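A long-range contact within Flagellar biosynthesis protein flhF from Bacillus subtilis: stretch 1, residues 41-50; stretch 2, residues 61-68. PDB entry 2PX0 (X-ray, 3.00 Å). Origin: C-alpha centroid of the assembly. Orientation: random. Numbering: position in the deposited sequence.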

# COMPACT_ATOMS: atom_id res chain seq x y z
N PRO A 41 -30.08 15.31 17.76
CA PRO A 41 -28.90 14.58 18.22
C PRO A 41 -28.40 13.63 17.13
O PRO A 41 -27.27 13.13 17.17
CB PRO A 41 -29.42 13.82 19.43
CG PRO A 41 -30.35 14.80 20.03
CD PRO A 41 -31.11 15.34 18.82
N LEU A 42 -29.27 13.39 16.15
CA LEU A 42 -28.95 12.52 15.03
C LEU A 42 -27.96 13.17 14.08
O LEU A 42 -27.14 12.49 13.48
CB LEU A 42 -30.23 12.16 14.27
CG LEU A 42 -31.13 11.09 14.90
CD1 LEU A 42 -31.61 11.53 16.28
CD2 LEU A 42 -32.29 10.86 13.98
N ARG A 43 -28.05 14.50 13.93
CA ARG A 43 -27.12 15.20 13.05
C ARG A 43 -25.70 14.85 13.49
O ARG A 43 -24.77 14.83 12.67
CB ARG A 43 -27.31 16.73 13.13
CG ARG A 43 -26.31 17.49 12.25
CD ARG A 43 -26.54 19.00 12.22
NE ARG A 43 -26.40 19.63 13.52
CZ ARG A 43 -27.40 19.83 14.38
NH1 ARG A 43 -28.63 19.44 14.06
NH2 ARG A 43 -27.17 20.40 15.56
N LYS A 44 -25.55 14.56 14.78
CA LYS A 44 -24.25 14.19 15.32
C LYS A 44 -23.79 12.92 14.61
O LYS A 44 -22.72 12.89 13.99
CB LYS A 44 -24.37 13.93 16.82
CG LYS A 44 -23.05 13.69 17.52
CD LYS A 44 -23.27 13.29 18.97
CE LYS A 44 -21.94 12.95 19.66
NZ LYS A 44 -22.15 12.31 21.00
N ALA A 45 -24.62 11.89 14.69
CA ALA A 45 -24.34 10.61 14.06
C ALA A 45 -24.06 10.84 12.59
O ALA A 45 -23.26 10.12 11.98
CB ALA A 45 -25.54 9.68 14.23
N GLU A 46 -24.74 11.83 12.03
CA GLU A 46 -24.56 12.18 10.63
C GLU A 46 -23.11 12.62 10.43
O GLU A 46 -22.49 12.32 9.40
CB GLU A 46 -25.52 13.31 10.25
CG GLU A 46 -24.93 14.40 9.35
CD GLU A 46 -25.32 14.26 7.89
OE1 GLU A 46 -26.53 14.45 7.58
OE2 GLU A 46 -24.43 13.95 7.06
N LYS A 47 -22.57 13.33 11.43
CA LYS A 47 -21.20 13.83 11.38
C LYS A 47 -20.15 12.73 11.54
O LYS A 47 -19.15 12.72 10.82
CB LYS A 47 -20.98 14.88 12.47
CG LYS A 47 -19.55 15.43 12.51
CD LYS A 47 -19.16 15.82 13.93
CE LYS A 47 -19.15 14.60 14.86
NZ LYS A 47 -18.89 14.93 16.29
N LEU A 48 -20.37 11.82 12.49
CA LEU A 48 -19.43 10.72 12.73
C LEU A 48 -19.27 9.89 11.47
O LEU A 48 -18.15 9.65 11.00
CB LEU A 48 -19.93 9.82 13.86
CG LEU A 48 -20.31 10.49 15.17
CD1 LEU A 48 -20.53 9.42 16.23
CD2 LEU A 48 -19.21 11.45 15.61
N LEU A 49 -20.40 9.45 10.93
CA LEU A 49 -20.42 8.64 9.72
C LEU A 49 -19.57 9.30 8.62
O LEU A 49 -18.78 8.63 7.95
CB LEU A 49 -21.87 8.45 9.24
CG LEU A 49 -22.73 7.58 10.16
CD1 LEU A 49 -24.19 7.64 9.74
CD2 LEU A 49 -22.22 6.16 10.11
N GLN A 50 -19.74 10.61 8.45
CA GLN A 50 -18.98 11.37 7.46
C GLN A 50 -17.51 11.09 7.64
O GLN A 50 -16.81 10.72 6.69
CB GLN A 50 -19.22 12.88 7.64
CG GLN A 50 -20.45 13.41 6.96
CD GLN A 50 -20.46 13.04 5.49
OE1 GLN A 50 -19.49 13.30 4.76
NE2 GLN A 50 -21.56 12.43 5.03
N ASN A 61 -28.08 4.22 4.74
CA ASN A 61 -28.77 3.11 5.40
C ASN A 61 -28.64 3.05 6.92
O ASN A 61 -29.57 2.65 7.61
CB ASN A 61 -28.30 1.80 4.79
CG ASN A 61 -29.46 0.90 4.41
OD1 ASN A 61 -30.23 0.45 5.27
ND2 ASN A 61 -29.61 0.64 3.11
N THR A 62 -27.48 3.44 7.45
CA THR A 62 -27.27 3.43 8.88
C THR A 62 -28.17 4.48 9.49
O THR A 62 -28.63 4.34 10.62
CB THR A 62 -25.83 3.74 9.23
OG1 THR A 62 -24.98 2.88 8.48
CG2 THR A 62 -25.58 3.51 10.70
N LEU A 63 -28.41 5.54 8.74
CA LEU A 63 -29.27 6.61 9.22
C LEU A 63 -30.75 6.23 9.14
O LEU A 63 -31.53 6.58 10.03
CB LEU A 63 -29.03 7.88 8.41
CG LEU A 63 -27.86 8.74 8.85
CD1 LEU A 63 -27.72 9.93 7.93
CD2 LEU A 63 -28.09 9.19 10.29
N LYS A 64 -31.14 5.52 8.08
CA LYS A 64 -32.53 5.11 7.95
C LYS A 64 -32.85 4.20 9.12
O LYS A 64 -33.93 4.29 9.71
CB LYS A 64 -32.76 4.39 6.61
CG LYS A 64 -32.42 5.23 5.36
CD LYS A 64 -33.33 6.48 5.17
CE LYS A 64 -32.99 7.23 3.87
NZ LYS A 64 -33.90 8.39 3.60
N LYS A 65 -31.91 3.33 9.47
CA LYS A 65 -32.06 2.41 10.59
C LYS A 65 -32.16 3.24 11.87
O LYS A 65 -33.14 3.15 12.61
CB LYS A 65 -30.84 1.50 10.69
CG LYS A 65 -30.55 0.68 9.45
CD LYS A 65 -31.26 -0.64 9.50
CE LYS A 65 -31.01 -1.46 8.24
NZ LYS A 65 -31.61 -0.84 7.01
N LEU A 66 -31.13 4.05 12.11
CA LEU A 66 -31.06 4.91 13.29
C LEU A 66 -32.33 5.73 13.47
O LEU A 66 -32.99 5.68 14.51
CB LEU A 66 -29.87 5.87 13.17
CG LEU A 66 -29.13 6.20 14.46
CD1 LEU A 66 -28.55 7.61 14.37
CD2 LEU A 66 -30.08 6.09 15.64
N LEU A 67 -32.66 6.50 12.44
CA LEU A 67 -33.83 7.36 12.46
C LEU A 67 -35.11 6.56 12.66
O LEU A 67 -36.04 7.00 13.35
CB LEU A 67 -33.88 8.16 11.15
CG LEU A 67 -34.92 9.27 10.95
CD1 LEU A 67 -34.78 10.35 12.00
CD2 LEU A 67 -34.73 9.86 9.57
N ARG A 68 -35.17 5.37 12.07
CA ARG A 68 -36.36 4.54 12.21
C ARG A 68 -36.56 4.08 13.64
O ARG A 68 -37.49 4.52 14.33
CB ARG A 68 -36.26 3.33 11.28
CG ARG A 68 -37.39 2.32 11.45
CD ARG A 68 -37.09 1.05 10.66
NE ARG A 68 -38.11 0.01 10.88
CZ ARG A 68 -38.31 -0.62 12.04
NH1 ARG A 68 -37.57 -0.33 13.10
NH2 ARG A 68 -39.27 -1.54 12.14

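The two stretches are helical segments of one chain that run in nearly opposite directions, their N-to-C axes making an angle of 158° and approaching to 10.7 Å. Because the directions oppose, the start of the first stretch lies beside the end of the second: Leu-42 CA is 7.6 Å from Leu-67 CA, while Leu-49 CA is 8.6 Å from Thr-62 CA. Within each helix the backbone is held by its own hydrogen bonds, such as those from Leu-49 N to Ala-45 O (3.1 Å) and from Leu-66 N to Thr-62 O (2.9 Å). No hydrogen bond crosses between the stretches. What joins them is apolar packing, which buries 341 Å² with both sides summed.

Leu-42 gives up the most surface. Its CA-to-CB bond points toward the second helix, and its branched end reaches two leucines there. Leu-42 CD2 lies 3.2 Å from Leu-67 CD1, a short distance for two methyl carbons that is best read with the 3.0 Å resolution in mind; Leu-42 CG lies 4.4 Å from Leu-66 CD1. Leu-67 starts sideways, but its end comes nearer, so a flexible side chain makes up for an indirect starting direction.

Leu-63, second in covered area, does the same near the other end of the contact. Its CA-to-CB bond also points sideways, yet its end approaches the first helix, where Leu-63 CG sits 3.9 Å from Leu-49 CD1. The CA-to-CB bond of Leu-49, the third large contributor, points toward the second helix, with chi1 m and chi2 t. Its CD1 also lies 4.3 Å from Thr-62 CB, so the methyl meets a carbon of threonine, whose hydroxyl OG1 is hydrogen-bonded elsewhere in the structure. A residue with both polar and apolar parts can thus sit buried here without leaving its hydroxyl unpaired.

Between these leucines, Ala-45 faces the second helix with a single methyl group. Ala-45 CB lies 3.7 Å from Leu-66 CD1, so a small residue on one helix is matched by a long one on the other. Leu-42, Ala-45 and Leu-49 follow one another at intervals of three and four residues, which brings them to one side of their helix; on the second helix the adjacent pairs Thr-62/Leu-63 and Leu-66/Leu-67 recur four residues apart, about one turn.

Most charged residues lie off this seam, although Glu-46, whose CA-to-CB bond points sideways, is partly covered by the second helix. The CA-to-CB bond of Arg-43 points away, and on the second helix Lys-65 NZ donates a hydrogen bond to Asn-61 OD1 at 2.6 Å, a polar pairing one turn apart that takes no part in the apolar contact.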